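Secreted protein (Streptomyces lividans, PDB 4UNM) is a copper-binding galactose oxidase homologue of the radical copper oxidase family, required for glycan deposition at hyphal tips and for morphogenesis. Local coordinates at residues A[113-118]-A[184-189]; A[124-129]-A[279-284]. One frame throughout, in Å; residues are numbered along the deposited sequence.

Contact 1 (A[113-118]-A[184-189])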
loop_
_atom_site.group_PDB
_atom_site.type_symbol
_atom_site.label_atom_id
_atom_site.label_comp_id
_atom_site.label_asym_id
_atom_site.label_seq_id
_atom_site.Cartn_x
_atom_site.Cartn_y
_atom_site.Cartn_z
ATOM N N LYS A 113 -14.210 20.169 -6.037
ATOM C CA LYS A 113 -13.333 21.348 -6.153
ATOM C C LYS A 113 -12.886 21.837 -4.767
ATOM O O LYS A 113 -13.704 21.935 -3.844
ATOM C CB LYS A 113 -14.041 22.477 -6.912
ATOM N N LEU A 114 -11.585 22.105 -4.617
ATOM C CA LEU A 114 -11.050 22.673 -3.385
ATOM C C LEU A 114 -11.441 24.145 -3.323
ATOM O O LEU A 114 -11.297 24.862 -4.312
ATOM N N LYS A 115 -11.957 24.579 -2.177
ATOM C CA LYS A 115 -12.430 25.968 -1.993
ATOM C C LYS A 115 -11.572 26.718 -0.955
ATOM O O LYS A 115 -10.748 26.131 -0.266
ATOM C CB LYS A 115 -13.928 26.008 -1.621
ATOM C CG LYS A 115 -14.363 25.049 -0.516
ATOM C CD LYS A 115 -15.872 24.989 -0.375
ATOM C CE LYS A 115 -16.511 24.250 -1.535
ATOM N NZ LYS A 115 -17.628 25.027 -2.122
ATOM N N GLY A 116 -11.758 28.026 -0.867
ATOM C CA GLY A 116 -11.212 28.808 0.229
ATOM C C GLY A 116 -9.757 29.200 0.024
ATOM O O GLY A 116 -9.233 29.141 -1.070
ATOM N N ASP A 117 -9.118 29.602 1.112
ATOM C CA ASP A 117 -7.809 30.221 1.090
ATOM C C ASP A 117 -6.721 29.159 1.138
ATOM O O ASP A 117 -6.592 28.436 2.130
ATOM C CB ASP A 117 -7.713 31.133 2.306
ATOM C CG ASP A 117 -6.426 31.921 2.373
ATOM O OD1 ASP A 117 -5.384 31.522 1.795
ATOM O OD2 ASP A 117 -6.470 32.946 3.075
ATOM N N VAL A 118 -5.902 29.085 0.087
ATOM C CA VAL A 118 -4.888 28.020 -0.016
ATOM C C VAL A 118 -3.822 28.064 1.070
ATOM O O VAL A 118 -3.092 27.093 1.238
ATOM C CB VAL A 118 -4.168 27.994 -1.387
ATOM C CG1 VAL A 118 -5.176 27.828 -2.522
ATOM C CG2 VAL A 118 -3.294 29.235 -1.592
ATOM N N ARG A 184 -22.470 18.098 5.632
ATOM C CA ARG A 184 -21.065 18.322 5.311
ATOM C C ARG A 184 -20.839 19.803 5.090
ATOM O O ARG A 184 -21.633 20.448 4.405
ATOM C CB ARG A 184 -20.721 17.559 4.016
ATOM C CG ARG A 184 -21.040 16.074 4.097
ATOM C CD ARG A 184 -21.040 15.397 2.722
ATOM N NE ARG A 184 -19.693 15.002 2.313
ATOM C CZ ARG A 184 -18.962 15.564 1.343
ATOM N NH1 ARG A 184 -19.420 16.596 0.621
ATOM N NH2 ARG A 184 -17.750 15.072 1.076
ATOM N N ILE A 185 -19.811 20.370 5.708
ATOM C CA ILE A 185 -19.514 21.784 5.503
ATOM C C ILE A 185 -18.014 22.010 5.489
ATOM O O ILE A 185 -17.262 21.417 6.292
ATOM C CB ILE A 185 -20.244 22.635 6.581
ATOM C CG1 ILE A 185 -20.230 24.131 6.203
ATOM C CG2 ILE A 185 -19.710 22.342 7.984
ATOM C CD1 ILE A 185 -20.880 24.383 4.845
ATOM N N TYR A 186 -17.548 22.840 4.565
ATOM C CA TYR A 186 -16.140 23.211 4.551
ATOM C C TYR A 186 -15.812 24.149 5.734
ATOM O O TYR A 186 -16.610 25.036 6.109
ATOM C CB TYR A 186 -15.750 23.867 3.229
ATOM C CG TYR A 186 -14.354 24.460 3.223
ATOM C CD1 TYR A 186 -13.229 23.671 2.976
ATOM C CD2 TYR A 186 -14.157 25.823 3.433
ATOM C CE1 TYR A 186 -11.951 24.228 2.955
ATOM C CE2 TYR A 186 -12.895 26.368 3.430
ATOM C CZ TYR A 186 -11.793 25.578 3.188
ATOM O OH TYR A 186 -10.534 26.158 3.197
ATOM N N VAL A 187 -14.660 23.906 6.360
ATOM C CA VAL A 187 -14.214 24.726 7.483
ATOM C C VAL A 187 -12.780 25.085 7.227
ATOM O O VAL A 187 -12.075 24.401 6.489
ATOM C CB VAL A 187 -14.416 24.063 8.879
ATOM C CG1 VAL A 187 -15.888 23.777 9.165
ATOM C CG2 VAL A 187 -13.617 22.760 9.040
ATOM N N GLU A 188 -12.346 26.182 7.847
ATOM C CA GLU A 188 -11.052 26.756 7.558
ATOM C C GLU A 188 -10.527 27.467 8.822
ATOM O O GLU A 188 -11.312 28.039 9.596
ATOM C CB GLU A 188 -11.207 27.735 6.391
ATOM C CG GLU A 188 -9.920 28.372 5.941
ATOM C CD GLU A 188 -10.112 29.247 4.715
ATOM O OE1 GLU A 188 -10.332 28.695 3.619
ATOM O OE2 GLU A 188 -10.060 30.488 4.869
ATOM N N ALA A 189 -9.214 27.372 9.031
ATOM C CA ALA A 189 -8.525 28.038 10.137
ATOM C C ALA A 189 -8.632 29.533 9.963
ATOM O O ALA A 189 -8.660 30.025 8.852
ATOM C CB ALA A 189 -7.054 27.657 10.161
#
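Lys115 lies over one face of the Tyr186 ring, where the loop 113-118 lies against strand 181-188 of the GlxA beta barrel near the protein surface. Its CG stands 3.9 Å from the Tyr186 ring centroid, 17° off the ring normal, a CH-pi contact. The aliphatic chain and the tyrosine run past each other in opposite directions, and Lys115 CD reaches Tyr186 CB. Next comes Gly116, with a positive phi of 83°. A side chain on it would point at the strand and run into Tyr186 OH and Glu188 OE1. The loop can therefore lie close here. Asp117 gives its backbone N-H to Glu188 OE1, a nearly straight bond of 2.9 Å from N to OE1. Glu188 reaches it with CG anti to the backbone N (chi1 -178°) and an extended chain. With an alanine at this place, the Asp117 N-H and the Tyr186 hydroxyl would probably lose the acceptor they share. Tyr186 OH is also hydrogen-bonded to Lys228 NZ, and Asp117 OD1 to Thr119 OG1. Glu188 OE1 takes the Asp117 N-H on its syn side but well out of the carboxylate plane, and the Tyr186 hydroxyl, 2.6 Å from OH to OE1, on its anti lone pair.

Contact 2 (A[124-129]-A[279-284])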
loop_
_atom_site.group_PDB
_atom_site.type_symbol
_atom_site.label_atom_id
_atom_site.label_comp_id
_atom_site.label_asym_id
_atom_site.label_seq_id
_atom_site.Cartn_x
_atom_site.Cartn_y
_atom_site.Cartn_z
ATOM N N LEU A 124 -13.256 19.271 5.122
ATOM C CA LEU A 124 -14.636 18.886 5.343
ATOM C C LEU A 124 -14.852 18.625 6.823
ATOM O O LEU A 124 -14.124 17.820 7.422
ATOM C CB LEU A 124 -14.906 17.568 4.571
ATOM C CG LEU A 124 -16.125 16.687 4.916
ATOM C CD1 LEU A 124 -17.356 17.293 4.284
ATOM C CD2 LEU A 124 -15.994 15.219 4.461
ATOM N N MET A 125 -15.869 19.258 7.385
ATOM C CA MET A 125 -16.448 18.890 8.660
ATOM C C MET A 125 -17.756 18.169 8.451
ATOM O O MET A 125 -18.617 18.668 7.737
ATOM C CB MET A 125 -16.692 20.141 9.499
ATOM C CG MET A 125 -17.221 19.869 10.893
ATOM S SD MET A 125 -16.027 19.157 12.055
ATOM C CE MET A 125 -14.712 20.393 11.923
ATOM N N VAL A 126 -17.913 17.006 9.082
ATOM C CA VAL A 126 -19.193 16.296 9.053
ATOM C C VAL A 126 -19.934 16.542 10.342
ATOM O O VAL A 126 -19.536 16.026 11.410
ATOM C CB VAL A 126 -19.021 14.769 8.832
ATOM C CG1 VAL A 126 -20.378 14.095 8.678
ATOM C CG2 VAL A 126 -18.192 14.490 7.581
ATOM N N VAL A 127 -21.021 17.322 10.256
ATOM C CA VAL A 127 -21.787 17.664 11.438
ATOM C C VAL A 127 -22.811 16.580 11.702
ATOM O O VAL A 127 -23.539 16.181 10.788
ATOM C CB VAL A 127 -22.498 19.024 11.307
ATOM C CG1 VAL A 127 -23.182 19.398 12.622
ATOM C CG2 VAL A 127 -21.509 20.090 10.889
ATOM N N HIS A 128 -22.868 16.123 12.946
ATOM C CA HIS A 128 -23.837 15.178 13.409
ATOM C C HIS A 128 -24.950 15.893 14.209
ATOM O O HIS A 128 -24.661 16.751 15.055
ATOM C CB HIS A 128 -23.169 14.110 14.270
ATOM C CG HIS A 128 -22.137 13.310 13.533
ATOM N ND1 HIS A 128 -22.121 11.932 13.535
ATOM C CD2 HIS A 128 -21.107 13.699 12.739
ATOM C CE1 HIS A 128 -21.107 11.501 12.799
ATOM N NE2 HIS A 128 -20.490 12.552 12.285
ATOM N N ASN A 129 -26.196 15.522 13.909
ATOM C CA ASN A 129 -27.385 15.917 14.675
ATOM C C ASN A 129 -28.053 14.692 15.290
ATOM O O ASN A 129 -28.632 13.884 14.564
ATOM C CB ASN A 129 -28.361 16.633 13.755
ATOM C CG ASN A 129 -29.632 17.106 14.476
ATOM O OD1 ASN A 129 -29.741 17.004 15.695
ATOM N ND2 ASN A 129 -30.584 17.613 13.719
ATOM N N ILE A 279 -19.284 9.671 1.714
ATOM C CA ILE A 279 -19.252 11.085 2.147
ATOM C C ILE A 279 -17.931 11.520 2.816
ATOM O O ILE A 279 -17.815 12.690 3.270
ATOM C CB ILE A 279 -20.469 11.472 3.003
ATOM C CG1 ILE A 279 -20.438 10.857 4.382
ATOM C CG2 ILE A 279 -21.762 11.046 2.316
ATOM C CD1 ILE A 279 -21.419 11.531 5.330
ATOM N N GLY A 280 -16.937 10.612 2.821
ATOM C CA GLY A 280 -15.609 10.927 3.316
ATOM C C GLY A 280 -15.391 10.687 4.799
ATOM O O GLY A 280 -14.394 11.181 5.351
ATOM N N GLN A 281 -16.280 9.911 5.438
ATOM C CA GLN A 281 -16.092 9.430 6.789
ATOM C C GLN A 281 -15.301 8.140 6.763
ATOM O O GLN A 281 -15.460 7.349 5.862
ATOM C CB GLN A 281 -17.410 9.068 7.441
ATOM C CG GLN A 281 -18.419 10.182 7.515
ATOM C CD GLN A 281 -19.764 9.633 7.931
ATOM O OE1 GLN A 281 -20.406 8.858 7.168
ATOM N NE2 GLN A 281 -20.200 9.989 9.134
ATOM N N LEU A 282 -14.539 7.888 7.813
ATOM C CA LEU A 282 -13.805 6.642 7.893
ATOM C C LEU A 282 -14.826 5.535 8.080
ATOM O O LEU A 282 -15.714 5.625 8.933
ATOM C CB LEU A 282 -12.811 6.664 9.052
ATOM C CG LEU A 282 -11.957 5.379 9.172
ATOM C CD1 LEU A 282 -10.967 5.295 8.027
ATOM C CD2 LEU A 282 -11.208 5.310 10.479
ATOM N N VAL A 283 -14.756 4.483 7.283
ATOM C CA VAL A 283 -15.683 3.374 7.545
ATOM C C VAL A 283 -15.433 2.849 8.985
ATOM O O VAL A 283 -14.274 2.542 9.345
ATOM C CB VAL A 283 -15.532 2.267 6.489
ATOM C CG1 VAL A 283 -16.308 1.012 6.874
ATOM C CG2 VAL A 283 -16.000 2.772 5.147
ATOM N N PRO A 284 -16.490 2.794 9.846
ATOM C CA PRO A 284 -16.266 2.593 11.303
ATOM C C PRO A 284 -16.124 1.111 11.669
ATOM O O PRO A 284 -16.914 0.544 12.446
ATOM C CB PRO A 284 -17.511 3.213 11.943
ATOM C CG PRO A 284 -18.600 3.013 10.896
ATOM C CD PRO A 284 -17.885 3.205 9.563
#
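Val126 and Gln281 cross at about a right angle, where strand 122-129 of the six-stranded barrel faces a loop of the Kelch-repeat region. The extended Gln281 chain carries its amide end toward the strand, up to CG1 of Val126 and the ring of His128. With CG1 anti to the backbone N (chi1 -175°), that methyl of Val126 is placed to meet both Gln281 and Ile279. It packs against the end of Ile279, with CG1 4.3 Å from Ile279 CD1.

His128 and Gln281 approach from opposite directions. The imidazole and amide planes are 54° apart, and the amide meets the ring obliquely. The His128 ring stacks with Tyr218 of the neighbouring strand 217-221.

At the other end of the strand segment, Leu124 turns one methyl to the loop backbone. Its CD2 sits 3.3 Å from the carbonyl O of Ile279. Gly280 follows with a backbone conformation in which a CB would jam against the carbonyl O of Ile279. A side chain here would also point at the barrel and sit tight against Leu124 CD2.

The loop has its own anchor, since Asp277 OD1 accepts the backbone N-H groups of Ile279 and Gln281. The side-chain chemistry across the contact is mainly van der Waals. It implies that shape and burial, rather than charge pairing, fit these two surfaces together.

In the fold
Contacts 1 and 2 each use one of two neighbouring antiparallel strands of the same barrel, 181-188 and 122-129, and the contact centres are about 15 Å apart. The strands are joined directly: Ile185 O is 2.8 Å from Met125 N, a probable backbone hydrogen bond. Arg184 links the two sites further. Its CB packs on Leu124 CD1, and its NE lies 3.1 Å from Ile279 O, probably hydrogen-bonded. Contact 1 lays a surface loop against strand 181-188; contact 2 seats the barrel against the Kelch-repeat part. Neither supplies a copper ligand. Those are Tyr259, Tyr471, His472 and His559, and about 14 Å separates Gly280 of contact 2 from the copper ion.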